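Local coordinates for amidohydrolase (Xanthomonas campestris pv. campestris, PDB 4DZH), which probably deaminates adenosine-type substrates such as 5'-methylthioadenosine, as a zinc-dependent hydrolase of the amidohydrolase superfamily, at residues A30-D35 and H395-Q400; D92-M97 and Q101-P106; S296-A301 and K338-D343; V149-G154 and D186-D191. All blocks are in the same frame, centred on the assembly; numbering follows the deposited sequence.

Interaction 1. Residues A30-D35 and H395-Q400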
loop_
_atom_site.group_PDB
_atom_site.type_symbol
_atom_site.label_atom_id
_atom_site.label_comp_id
_atom_site.label_asym_id
_atom_site.label_seq_id
_atom_site.Cartn_x
_atom_site.Cartn_y
_atom_site.Cartn_z
ATOM N N ALA A 30 -16.176 -0.482 16.533
ATOM C CA ALA A 30 -15.931 -1.900 16.254
ATOM C C ALA A 30 -17.180 -2.680 15.916
ATOM O O ALA A 30 -17.178 -3.916 15.972
ATOM C CB ALA A 30 -15.142 -2.578 17.381
ATOM N N VAL A 31 -18.236 -1.968 15.553
ATOM C CA VAL A 31 -19.496 -2.600 15.188
ATOM C C VAL A 31 -19.717 -2.669 13.666
ATOM O O VAL A 31 -19.485 -1.686 12.936
ATOM C CB VAL A 31 -20.681 -1.913 15.923
ATOM C CG1 VAL A 31 -22.010 -2.179 15.241
ATOM C CG2 VAL A 31 -20.705 -2.377 17.374
ATOM N N VAL A 32 -20.166 -3.824 13.185
ATOM C CA VAL A 32 -20.548 -3.939 11.780
ATOM C C VAL A 32 -22.014 -4.380 11.642
ATOM O O VAL A 32 -22.401 -5.427 12.141
ATOM C CB VAL A 32 -19.602 -4.905 11.009
ATOM C CG1 VAL A 32 -20.020 -5.018 9.555
ATOM C CG2 VAL A 32 -18.159 -4.408 11.107
ATOM N N LEU A 33 -22.827 -3.560 10.989
ATOM C CA LEU A 33 -24.241 -3.868 10.846
ATOM C C LEU A 33 -24.486 -4.593 9.555
ATOM O O LEU A 33 -24.432 -4.012 8.477
ATOM C CB LEU A 33 -25.056 -2.575 10.851
ATOM C CG LEU A 33 -24.729 -1.635 11.997
ATOM C CD1 LEU A 33 -25.459 -0.314 11.794
ATOM C CD2 LEU A 33 -25.118 -2.312 13.310
ATOM N N GLU A 34 -24.809 -5.869 9.656
ATOM C CA GLU A 34 -25.056 -6.653 8.468
ATOM C C GLU A 34 -26.448 -6.379 7.878
ATOM O O GLU A 34 -27.419 -6.277 8.615
ATOM C CB GLU A 34 -24.924 -8.118 8.840
ATOM C CG GLU A 34 -25.118 -9.069 7.705
ATOM C CD GLU A 34 -24.265 -10.322 7.890
ATOM O OE1 GLU A 34 -23.880 -10.602 9.051
ATOM O OE2 GLU A 34 -23.970 -11.007 6.882
ATOM N N ASP A 35 -26.542 -6.261 6.555
ATOM C CA ASP A 35 -27.835 -6.114 5.869
ATOM C C ASP A 35 -28.648 -4.926 6.382
ATOM O O ASP A 35 -29.791 -5.089 6.837
ATOM C CB ASP A 35 -28.658 -7.417 5.988
ATOM C CG ASP A 35 -29.820 -7.488 4.988
ATOM O OD1 ASP A 35 -29.809 -6.742 3.979
ATOM O OD2 ASP A 35 -30.743 -8.316 5.198
ATOM N N HIS A 395 -13.769 -13.010 6.380
ATOM C CA HIS A 395 -13.851 -13.417 7.774
ATOM C C HIS A 395 -14.256 -12.254 8.699
ATOM O O HIS A 395 -15.083 -12.434 9.618
ATOM C CB HIS A 395 -12.535 -13.999 8.265
ATOM C CG HIS A 395 -12.201 -15.302 7.610
ATOM N ND1 HIS A 395 -12.891 -16.460 7.900
ATOM C CD2 HIS A 395 -11.307 -15.620 6.641
ATOM C CE1 HIS A 395 -12.408 -17.447 7.165
ATOM N NE2 HIS A 395 -11.447 -16.966 6.388
ATOM N N HIS A 396 -13.643 -11.087 8.483
ATOM C CA HIS A 396 -13.929 -9.851 9.271
ATOM C C HIS A 396 -13.901 -8.617 8.379
ATOM O O HIS A 396 -12.916 -8.344 7.674
ATOM C CB HIS A 396 -12.945 -9.690 10.414
ATOM C CG HIS A 396 -12.882 -10.877 11.327
ATOM N ND1 HIS A 396 -13.759 -11.053 12.379
ATOM C CD2 HIS A 396 -12.052 -11.951 11.345
ATOM C CE1 HIS A 396 -13.468 -12.177 13.012
ATOM N NE2 HIS A 396 -12.440 -12.741 12.403
ATOM N N VAL A 397 -14.985 -7.865 8.402
ATOM C CA VAL A 397 -15.153 -6.720 7.518
ATOM C C VAL A 397 -14.180 -5.588 7.872
ATOM O O VAL A 397 -13.577 -4.986 6.983
ATOM C CB VAL A 397 -16.606 -6.196 7.592
ATOM C CG1 VAL A 397 -16.760 -4.867 6.874
ATOM C CG2 VAL A 397 -17.549 -7.254 7.000
ATOM N N LEU A 398 -14.013 -5.282 9.158
ATOM C CA LEU A 398 -13.079 -4.192 9.527
ATOM C C LEU A 398 -11.634 -4.533 9.102
ATOM O O LEU A 398 -10.947 -3.700 8.507
ATOM C CB LEU A 398 -13.141 -3.844 11.016
ATOM C CG LEU A 398 -14.549 -3.357 11.365
ATOM C CD1 LEU A 398 -14.641 -3.101 12.854
ATOM C CD2 LEU A 398 -14.917 -2.104 10.573
ATOM N N SER A 399 -11.204 -5.761 9.398
ATOM C CA SER A 399 -9.923 -6.288 8.944
ATOM C C SER A 399 -9.778 -6.123 7.448
ATOM O O SER A 399 -8.719 -5.730 6.945
ATOM C CB SER A 399 -9.877 -7.809 9.192
ATOM O OG SER A 399 -9.595 -8.093 10.548
ATOM N N GLN A 400 -10.820 -6.493 6.722
ATOM C CA GLN A 400 -10.760 -6.443 5.268
ATOM C C GLN A 400 -10.592 -5.046 4.718
ATOM O O GLN A 400 -9.866 -4.822 3.748
ATOM C CB GLN A 400 -12.005 -7.086 4.677
ATOM C CG GLN A 400 -11.614 -8.010 3.533
ATOM C CD GLN A 400 -11.104 -9.338 4.046
ATOM O OE1 GLN A 400 -10.267 -9.427 4.949
ATOM N NE2 GLN A 400 -11.675 -10.434 3.462
#
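Val32 and Leu398 bury more surface than any other residues where the irregular segment 30-35 meets the start of helix 397-403, and the contact is wholly apolar. Each methyl of Val32 has its own partner. CG2, anti to the carbonyl carbon, lies 3.8 Å from CG of Leu398, with CD2 of the same leucine only slightly farther off. CG1, anti to the backbone N (chi1 180°), is directed at the base of Val397 and comes within 4.1 Å of its CB. The branched end of Val32 thus spans two consecutive residues of the first helical turn. Val32 and Leu398 run past one another in opposite senses, whereas Val397 is met at a slant. Leu398 divides its branches as well: while CD2 faces Val32, CD1 reaches the backbone of Ala30, 3.8 Å from its CA. Ala30 has a positive phi and offers main chain rather than its methyl group. His396 takes the N-cap position, and its carbonyl oxygen accepts the first helical bond, from Gln400 N, at 3.0 Å. Strand 22-23 supplies Tyr22, which touches both Val32 and Val397, while Val24 just beyond it packs on Val397 and Leu398. Helix 349-363 brings Ala350 against Ala30 and Leu398. Segment 30-35 leads into strand 36-41 of the four-stranded mixed sheet, distinct from the barrel strands, so the contact joins the approach to this small beta domain to helix 397-403.

Interaction 2. Residues D92-M97 and Q101-P106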
loop_
_atom_site.group_PDB
_atom_site.type_symbol
_atom_site.label_atom_id
_atom_site.label_comp_id
_atom_site.label_asym_id
_atom_site.label_seq_id
_atom_site.Cartn_x
_atom_site.Cartn_y
_atom_site.Cartn_z
ATOM N N ASP A 92 12.064 11.749 -7.108
ATOM C CA ASP A 92 12.090 10.666 -6.140
ATOM C C ASP A 92 13.515 10.295 -5.716
ATOM O O ASP A 92 14.496 10.616 -6.408
ATOM C CB ASP A 92 11.364 9.462 -6.739
ATOM C CG ASP A 92 9.864 9.686 -6.846
ATOM O OD1 ASP A 92 9.272 10.254 -5.903
ATOM O OD2 ASP A 92 9.277 9.295 -7.875
ATOM N N ASP A 93 13.632 9.664 -4.547
ATOM C CA ASP A 93 14.852 8.969 -4.142
ATOM C C ASP A 93 16.036 9.905 -3.916
ATOM O O ASP A 93 17.182 9.540 -4.165
ATOM C CB ASP A 93 15.172 7.851 -5.149
ATOM C CG ASP A 93 13.969 6.893 -5.355
ATOM O OD1 ASP A 93 13.295 6.563 -4.354
ATOM O OD2 ASP A 93 13.689 6.492 -6.507
ATOM N N LEU A 94 15.738 11.103 -3.416
ATOM C CA LEU A 94 16.718 12.171 -3.218
ATOM C C LEU A 94 16.531 12.585 -1.758
ATOM O O LEU A 94 15.403 12.565 -1.239
ATOM C CB LEU A 94 16.360 13.381 -4.129
ATOM C CG LEU A 94 16.375 13.140 -5.649
ATOM C CD1 LEU A 94 15.937 14.374 -6.431
ATOM C CD2 LEU A 94 17.723 12.647 -6.149
ATOM N N PRO A 95 17.622 12.979 -1.089
ATOM C CA PRO A 95 17.492 13.478 0.290
ATOM C C PRO A 95 16.671 14.782 0.397
ATOM O O PRO A 95 16.589 15.538 -0.580
ATOM C CB PRO A 95 18.944 13.678 0.731
ATOM C CG PRO A 95 19.703 13.863 -0.529
ATOM C CD PRO A 95 18.999 13.085 -1.604
ATOM N N LEU A 96 16.056 15.014 1.556
ATOM C CA LEU A 96 15.099 16.112 1.744
ATOM C C LEU A 96 15.541 17.485 1.202
ATOM O O LEU A 96 14.797 18.130 0.456
ATOM C CB LEU A 96 14.712 16.234 3.225
ATOM C CG LEU A 96 13.720 17.335 3.610
ATOM C CD1 LEU A 96 12.324 17.031 3.094
ATOM C CD2 LEU A 96 13.703 17.514 5.122
ATOM N N MET A 97 16.739 17.937 1.566
ATOM C CA MET A 97 17.177 19.263 1.117
ATOM C C MET A 97 17.487 19.338 -0.390
ATOM O O MET A 97 17.345 20.401 -0.985
ATOM C CB MET A 97 18.322 19.826 1.977
ATOM C CG MET A 97 17.917 20.136 3.435
ATOM S SD MET A 97 16.281 20.915 3.629
ATOM C CE MET A 97 16.642 22.650 3.247
ATOM N N GLN A 101 15.270 21.985 -2.350
ATOM C CA GLN A 101 15.993 23.129 -2.887
ATOM C C GLN A 101 16.243 23.040 -4.389
ATOM O O GLN A 101 16.265 24.060 -5.086
ATOM C CB GLN A 101 17.334 23.320 -2.172
ATOM C CG GLN A 101 17.227 23.670 -0.702
ATOM C CD GLN A 101 18.570 24.033 -0.103
ATOM O OE1 GLN A 101 19.612 23.906 -0.757
ATOM N NE2 GLN A 101 18.558 24.495 1.149
ATOM N N GLN A 102 16.465 21.834 -4.887
ATOM C CA GLN A 102 16.920 21.692 -6.256
ATOM C C GLN A 102 15.815 21.200 -7.172
ATOM O O GLN A 102 15.961 21.195 -8.404
ATOM C CB GLN A 102 18.165 20.795 -6.329
ATOM C CG GLN A 102 19.496 21.587 -6.297
ATOM C CD GLN A 102 20.280 21.426 -4.996
ATOM O OE1 GLN A 102 20.749 20.328 -4.663
ATOM N NE2 GLN A 102 20.452 22.532 -4.268
ATOM N N HIS A 103 14.679 20.836 -6.581
ATOM C CA HIS A 103 13.584 20.321 -7.379
ATOM C C HIS A 103 12.225 20.939 -7.030
ATOM O O HIS A 103 11.619 21.612 -7.878
ATOM C CB HIS A 103 13.533 18.775 -7.318
ATOM C CG HIS A 103 14.745 18.108 -7.902
ATOM N ND1 HIS A 103 15.922 17.951 -7.197
ATOM C CD2 HIS A 103 14.968 17.573 -9.128
ATOM C CE1 HIS A 103 16.814 17.338 -7.957
ATOM N NE2 HIS A 103 16.258 17.094 -9.134
ATOM N N ILE A 104 11.745 20.724 -5.802
ATOM C CA ILE A 104 10.382 21.158 -5.457
ATOM C C ILE A 104 10.206 22.689 -5.466
ATOM O O ILE A 104 9.352 23.214 -6.194
ATOM C CB ILE A 104 9.894 20.581 -4.100
ATOM C CG1 ILE A 104 9.839 19.048 -4.135
ATOM C CG2 ILE A 104 8.501 21.139 -3.753
ATOM C CD1 ILE A 104 8.983 18.511 -5.233
ATOM N N TRP A 105 11.001 23.403 -4.670
ATOM C CA TRP A 105 10.890 24.875 -4.645
ATOM C C TRP A 105 11.098 25.534 -6.018
ATOM O O TRP A 105 10.287 26.360 -6.421
ATOM C CB TRP A 105 11.809 25.511 -3.606
ATOM C CG TRP A 105 11.533 25.085 -2.194
ATOM C CD1 TRP A 105 10.354 24.587 -1.690
ATOM C CD2 TRP A 105 12.465 25.091 -1.102
ATOM N NE1 TRP A 105 10.501 24.293 -0.347
ATOM C CE2 TRP A 105 11.783 24.597 0.037
ATOM C CE3 TRP A 105 13.805 25.477 -0.973
ATOM C CZ2 TRP A 105 12.402 24.476 1.286
ATOM C CZ3 TRP A 105 14.416 25.355 0.270
ATOM C CH2 TRP A 105 13.710 24.856 1.381
ATOM N N PRO A 106 12.165 25.164 -6.755
ATOM C CA PRO A 106 12.311 25.817 -8.067
ATOM C C PRO A 106 11.183 25.498 -9.060
ATOM O O PRO A 106 10.812 26.364 -9.859
ATOM C CB PRO A 106 13.639 25.261 -8.600
ATOM C CG PRO A 106 14.357 24.752 -7.384
ATOM C CD PRO A 106 13.306 24.280 -6.444
#
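Leu94 sets one methyl over a face of the His103 imidazole: CD1 stands 3.7 Å from the ring centroid and 24° off the ring normal, a CH-pi contact. The methyl is displaced toward the rim, so CE1 is the ring atom it approaches most closely, at 3.4 Å, and the two side chains cross at about a right angle. His103 does not rely on this contact alone for its rotation, because its ND1 is hydrogen-bonded to the carbonyl oxygen of Val98. Met97 works differently. Its chain is bent at chi2 (-41°) and again at chi3 (-80°), which folds the terminal methyl back toward the helix. There CE lies 3.4 Å from NE2 of Gln101 and 4.1 Å from CH2 of Trp105, meeting the indole obliquely. Gln101, extended beyond CG, passes Met97 at a slant, and its CB and CG crowd the Met97 carbonyl oxygen that its own N uses as acceptor. That bond, Gln101 N to Met97 O, is 2.9 Å long, with the donor above the carbonyl plane. Asp92 and Asp93, in the loop ahead of the helix, bond to Ser399 and Tyr403 of the second subunit. Pro95 takes the N-cap position, and the i to i+4 bond belongs to the first turns of helix 96-111, before a wider pi-type turn at 101-104 and a kink where Pro106 N lacks a bond to the turn before.

Interaction 3. Residues S296-A301 and K338-D343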
loop_
_atom_site.group_PDB
_atom_site.type_symbol
_atom_site.label_atom_id
_atom_site.label_comp_id
_atom_site.label_asym_id
_atom_site.label_seq_id
_atom_site.Cartn_x
_atom_site.Cartn_y
_atom_site.Cartn_z
ATOM N N SER A 296 11.811 10.761 7.387
ATOM C CA SER A 296 11.553 11.718 8.457
ATOM C C SER A 296 11.527 11.099 9.834
ATOM O O SER A 296 11.780 11.779 10.834
ATOM C CB SER A 296 10.245 12.477 8.204
ATOM O OG SER A 296 10.298 13.064 6.902
ATOM N N GLY A 297 11.207 9.811 9.902
ATOM C CA GLY A 297 11.101 9.171 11.198
ATOM C C GLY A 297 9.810 8.432 11.459
ATOM O O GLY A 297 9.046 8.121 10.509
ATOM N N PHE A 298 9.529 8.218 12.746
ATOM C CA PHE A 298 8.512 7.256 13.200
ATOM C C PHE A 298 7.608 7.858 14.261
ATOM O O PHE A 298 7.885 7.800 15.472
ATOM C CB PHE A 298 9.188 5.982 13.745
ATOM C CG PHE A 298 10.049 5.281 12.730
ATOM C CD1 PHE A 298 9.478 4.390 11.824
ATOM C CD2 PHE A 298 11.425 5.529 12.655
ATOM C CE1 PHE A 298 10.253 3.745 10.870
ATOM C CE2 PHE A 298 12.207 4.891 11.706
ATOM C CZ PHE A 298 11.625 3.995 10.800
ATOM N N CYS A 299 6.547 8.493 13.804
ATOM C CA CYS A 299 5.499 8.962 14.682
ATOM C C CYS A 299 4.989 7.843 15.563
ATOM O O CYS A 299 4.690 6.727 15.077
ATOM C CB CYS A 299 4.353 9.566 13.857
ATOM S SG CYS A 299 2.991 10.140 14.748
ATOM N N PRO A 300 4.908 8.110 16.874
ATOM C CA PRO A 300 4.467 7.083 17.845
ATOM C C PRO A 300 2.965 7.025 17.891
ATOM O O PRO A 300 2.307 7.416 18.871
ATOM C CB PRO A 300 5.041 7.578 19.177
ATOM C CG PRO A 300 5.234 9.047 18.988
ATOM C CD PRO A 300 5.439 9.322 17.515
ATOM N N ALA A 301 2.385 6.550 16.775
ATOM C CA ALA A 301 0.944 6.594 16.649
ATOM C C ALA A 301 0.218 5.798 17.712
ATOM O O ALA A 301 -0.835 6.225 18.196
ATOM C CB ALA A 301 0.519 6.146 15.239
ATOM N N LYS A 338 2.417 -1.062 14.702
ATOM C CA LYS A 338 2.737 -2.278 15.450
ATOM C C LYS A 338 4.255 -2.452 15.562
ATOM O O LYS A 338 4.782 -2.786 16.642
ATOM C CB LYS A 338 2.081 -3.487 14.752
ATOM C CG LYS A 338 0.564 -3.422 14.814
ATOM C CD LYS A 338 -0.096 -4.238 13.657
ATOM C CE LYS A 338 -1.606 -4.240 13.709
ATOM N NZ LYS A 338 -2.271 -2.896 13.514
ATOM N N ALA A 339 4.981 -2.172 14.486
ATOM C CA ALA A 339 6.409 -2.440 14.443
ATOM C C ALA A 339 7.126 -1.382 15.291
ATOM O O ALA A 339 8.055 -1.709 16.074
ATOM C CB ALA A 339 6.910 -2.387 13.041
ATOM N N VAL A 340 6.695 -0.135 15.143
ATOM C CA VAL A 340 7.268 0.978 15.921
ATOM C C VAL A 340 7.054 0.754 17.413
ATOM O O VAL A 340 7.981 0.979 18.219
ATOM C CB VAL A 340 6.714 2.340 15.463
ATOM C CG1 VAL A 340 7.012 3.474 16.534
ATOM C CG2 VAL A 340 7.290 2.674 14.083
ATOM N N ALA A 341 5.848 0.331 17.792
ATOM C CA ALA A 341 5.527 0.088 19.192
ATOM C C ALA A 341 5.981 -1.278 19.705
ATOM O O ALA A 341 5.849 -1.556 20.915
ATOM C CB ALA A 341 4.034 0.269 19.423
ATOM N N ASN A 342 6.535 -2.111 18.817
ATOM C CA ASN A 342 6.870 -3.501 19.141
ATOM C C ASN A 342 5.701 -4.186 19.843
ATOM O O ASN A 342 5.832 -4.762 20.933
ATOM C CB ASN A 342 8.169 -3.598 19.940
ATOM C CG ASN A 342 8.644 -5.024 20.075
ATOM O OD1 ASN A 342 8.703 -5.562 21.189
ATOM N ND2 ASN A 342 8.967 -5.665 18.934
ATOM N N ASP A 343 4.545 -4.122 19.194
ATOM C CA ASP A 343 3.278 -4.502 19.803
ATOM C C ASP A 343 2.248 -4.758 18.705
ATOM O O ASP A 343 1.704 -3.818 18.116
ATOM C CB ASP A 343 2.772 -3.375 20.700
ATOM C CG ASP A 343 1.468 -3.729 21.422
ATOM O OD1 ASP A 343 0.728 -4.687 21.062
ATOM O OD2 ASP A 343 1.170 -3.018 22.392
#
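Lys338 NZ, two residues ahead of the Val340 that packs on Phe298, is gripped by three oxygens: the backbone carbonyls of Ala334 and Ala346 and the hydroxyl of Tyr403. These bonds hold the buried ammonium group and tie the last turns of helix 326-341 to the chain that follows. The helix closes in a Schellman motif, with Asn342 at positive phi; Asp343 N returns to Lys338 O at 2.9 Å and Asn342 N to Ala339 O at 3.2 Å. On the face turned to segment 296-301 the contact is apolar and narrow. Val340 CG2, set beside its own backbone N, bears on the root of Phe298, 3.6 Å from CD1 and 3.8 Å from CB. The methyl meets the ring obliquely, near where it joins CB. With CG anti to the carbonyl carbon (chi1 -59°), the Phe298 ring stands so that CD1 comes to the methyl that CB already touches. The other methyl, CG1, is farther off, 4.3 Å from the Cys299 carbonyl oxygen, an atom that accepts a weak bond from Ala301 N across the inverse gamma turn centred on Pro300. Phe298 also packs on Ala339 of the second subunit. Within the TIM-barrel fold, segment 296-301 leads from helix 288-293 to helix 301-306; Cys299 rests on His286 of strand 283-286 and Leu304 of helix 301-306, whose Cys302 touches Ala341 at the end of helix 326-341.

Interaction 4. Residues V149-G154 and D186-D191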
loop_
_atom_site.group_PDB
_atom_site.type_symbol
_atom_site.label_atom_id
_atom_site.label_comp_id
_atom_site.label_asym_id
_atom_site.label_seq_id
_atom_site.Cartn_x
_atom_site.Cartn_y
_atom_site.Cartn_z
ATOM N N VAL A 149 -12.728 25.859 -6.057
ATOM C CA VAL A 149 -12.682 24.587 -6.772
ATOM C C VAL A 149 -13.348 23.467 -6.002
ATOM O O VAL A 149 -14.184 22.773 -6.545
ATOM C CB VAL A 149 -11.252 24.175 -7.157
ATOM C CG1 VAL A 149 -11.235 22.766 -7.720
ATOM C CG2 VAL A 149 -10.699 25.155 -8.154
ATOM N N TYR A 150 -13.020 23.323 -4.716
ATOM C CA TYR A 150 -13.705 22.326 -3.899
ATOM C C TYR A 150 -15.238 22.563 -3.876
ATOM O O TYR A 150 -15.999 21.609 -4.036
ATOM C CB TYR A 150 -13.138 22.305 -2.479
ATOM C CG TYR A 150 -11.758 21.653 -2.393
ATOM C CD1 TYR A 150 -11.514 20.360 -2.838
ATOM C CD2 TYR A 150 -10.700 22.347 -1.819
ATOM C CE1 TYR A 150 -10.264 19.777 -2.731
ATOM C CE2 TYR A 150 -9.448 21.746 -1.708
ATOM C CZ TYR A 150 -9.245 20.486 -2.171
ATOM O OH TYR A 150 -8.012 19.846 -2.086
ATOM N N LYS A 151 -15.652 23.821 -3.674
ATOM C CA LYS A 151 -17.072 24.177 -3.563
ATOM C C LYS A 151 -17.743 23.814 -4.882
ATOM O O LYS A 151 -18.789 23.174 -4.886
ATOM C CB LYS A 151 -17.230 25.656 -3.279
ATOM C CG LYS A 151 -18.702 26.075 -3.154
ATOM C CD LYS A 151 -19.380 25.318 -2.018
ATOM C CE LYS A 151 -20.864 25.774 -1.832
ATOM N NZ LYS A 151 -21.390 25.484 -0.476
ATOM N N GLN A 152 -17.133 24.179 -6.008
ATOM C CA GLN A 152 -17.752 23.894 -7.330
ATOM C C GLN A 152 -17.984 22.379 -7.540
ATOM O O GLN A 152 -18.975 21.940 -8.163
ATOM C CB GLN A 152 -16.846 24.479 -8.432
ATOM C CG GLN A 152 -17.261 24.181 -9.881
ATOM C CD GLN A 152 -16.063 24.223 -10.842
ATOM O OE1 GLN A 152 -15.059 24.904 -10.570
ATOM N NE2 GLN A 152 -16.159 23.476 -11.965
ATOM N N HIS A 153 -17.083 21.550 -7.009
ATOM C CA HIS A 153 -17.204 20.123 -7.179
ATOM C C HIS A 153 -18.008 19.451 -6.082
ATOM O O HIS A 153 -18.124 18.195 -6.049
ATOM C CB HIS A 153 -15.809 19.457 -7.259
ATOM C CG HIS A 153 -15.107 19.706 -8.554
ATOM N ND1 HIS A 153 -14.386 20.846 -8.801
ATOM C CD2 HIS A 153 -15.109 18.999 -9.709
ATOM C CE1 HIS A 153 -13.922 20.812 -10.043
ATOM N NE2 HIS A 153 -14.353 19.706 -10.613
ATOM N N GLY A 154 -18.527 20.247 -5.158
ATOM C CA GLY A 154 -19.213 19.673 -4.024
ATOM C C GLY A 154 -18.387 18.825 -3.078
ATOM O O GLY A 154 -18.890 17.861 -2.523
ATOM N N ASP A 186 -13.679 35.434 5.551
ATOM C CA ASP A 186 -14.908 36.219 5.323
ATOM C C ASP A 186 -15.735 35.634 4.156
ATOM O O ASP A 186 -16.955 35.561 4.240
ATOM C CB ASP A 186 -14.552 37.689 5.063
ATOM C CG ASP A 186 -13.877 38.354 6.277
ATOM O OD1 ASP A 186 -13.867 37.739 7.380
ATOM O OD2 ASP A 186 -13.360 39.496 6.145
ATOM N N GLN A 187 -15.076 35.199 3.080
ATOM C CA GLN A 187 -15.769 34.653 1.901
ATOM C C GLN A 187 -16.528 33.372 2.248
ATOM O O GLN A 187 -17.603 33.082 1.682
ATOM C CB GLN A 187 -14.744 34.333 0.797
ATOM C CG GLN A 187 -15.341 34.062 -0.583
ATOM C CD GLN A 187 -15.929 35.331 -1.205
ATOM O OE1 GLN A 187 -15.711 36.439 -0.704
ATOM N NE2 GLN A 187 -16.661 35.173 -2.300
ATOM N N TRP A 188 -15.957 32.592 3.166
ATOM C CA TRP A 188 -16.459 31.237 3.420
ATOM C C TRP A 188 -17.099 31.062 4.794
ATOM O O TRP A 188 -17.392 29.935 5.187
ATOM C CB TRP A 188 -15.347 30.174 3.167
ATOM C CG TRP A 188 -14.928 30.199 1.708
ATOM C CD1 TRP A 188 -13.832 30.822 1.170
ATOM C CD2 TRP A 188 -15.685 29.715 0.609
ATOM N NE1 TRP A 188 -13.819 30.681 -0.192
ATOM C CE2 TRP A 188 -14.956 30.010 -0.568
ATOM C CE3 TRP A 188 -16.887 29.010 0.500
ATOM C CZ2 TRP A 188 -15.401 29.641 -1.840
ATOM C CZ3 TRP A 188 -17.325 28.627 -0.780
ATOM C CH2 TRP A 188 -16.579 28.955 -1.925
ATOM N N ARG A 189 -17.370 32.161 5.510
ATOM C CA ARG A 189 -18.041 31.988 6.808
ATOM C C ARG A 189 -19.421 31.314 6.612
ATOM O O ARG A 189 -20.183 31.626 5.686
ATOM C CB ARG A 189 -18.146 33.300 7.600
ATOM C CG ARG A 189 -18.586 34.443 6.761
ATOM C CD ARG A 189 -18.913 35.679 7.598
ATOM N NE ARG A 189 -18.545 36.894 6.869
ATOM C CZ ARG A 189 -17.598 37.745 7.267
ATOM N NH1 ARG A 189 -16.928 37.511 8.398
ATOM N NH2 ARG A 189 -17.329 38.834 6.546
ATOM N N ASP A 190 -19.702 30.352 7.476
ATOM C CA ASP A 190 -20.969 29.638 7.468
ATOM C C ASP A 190 -21.284 28.873 6.190
ATOM O O ASP A 190 -22.453 28.572 5.922
ATOM C CB ASP A 190 -22.134 30.580 7.801
ATOM C CG ASP A 190 -21.922 31.317 9.108
ATOM O OD1 ASP A 190 -21.533 30.669 10.112
ATOM O OD2 ASP A 190 -22.125 32.549 9.135
ATOM N N ASP A 191 -20.264 28.502 5.406
ATOM C CA ASP A 191 -20.554 27.657 4.256
ATOM C C ASP A 191 -20.643 26.215 4.744
ATOM O O ASP A 191 -19.862 25.810 5.610
ATOM C CB ASP A 191 -19.433 27.759 3.224
ATOM C CG ASP A 191 -19.785 27.069 1.922
ATOM O OD1 ASP A 191 -19.514 25.836 1.769
ATOM O OD2 ASP A 191 -20.356 27.752 1.037
#
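Lys151 reaches Asp191 with its ammonium group set between both carboxylate oxygens. NZ is 2.9 Å from OD2, which it meets on the syn side and 18° out of the carboxylate plane; the bond to OD1, of equal length, is weak. OD1 is served further by the backbone N atoms of Leu193 and Ile194, so the carboxylate is held by the chain leading into strand 194-200 as well as by the lysine. Lys151 carries CG anti to its backbone N, then bends at chi2 (60°), and on the way its CB lies 3.6 Å from CH2 of Trp188. The two segments end successive helices, 143-152 and 174-188, of the beta/alpha barrel of the amidohydrolase fold, with strand 156-163 between them in sequence. Helix 143-152 finishes in a Schellman motif at Gly154, whose N bonds to Lys151 O; after the other helix, a type II turn runs from Trp188 to Asp191. Val149 O accepts two bonds from His153, which arrive from opposite faces of the carbonyl plane: the backbone N at 3.2 Å and ND1 at 3.0 Å. Tyr150 OH is bonded to Glu138 and Asn82, and Arg189 NH1 pairs with Asp186 OD1 at 3.2 Å.

In the fold
Interactions 1, 2 and 3 all reach the second subunit, and interaction 2 is joined to the other two across the interface: Asp92 bonds to Ser399 of interaction 1 in the neighbouring copy, and Asp93 forms a long, weak ion pair with Lys338 of interaction 3 there. Within one chain, interactions 2 and 3 come within about 6 Å at their nearest atoms. Neither touches a metal: Trp105 is about 10 Å from the zinc ligand His228, side chain to side chain, and the side chain of Cys299 is about 13 Å from a bound zinc. Interaction 4 has no such partner chain; its Trp188 lies about 7 Å, side chain to side chain, from His185, a ligand of another zinc.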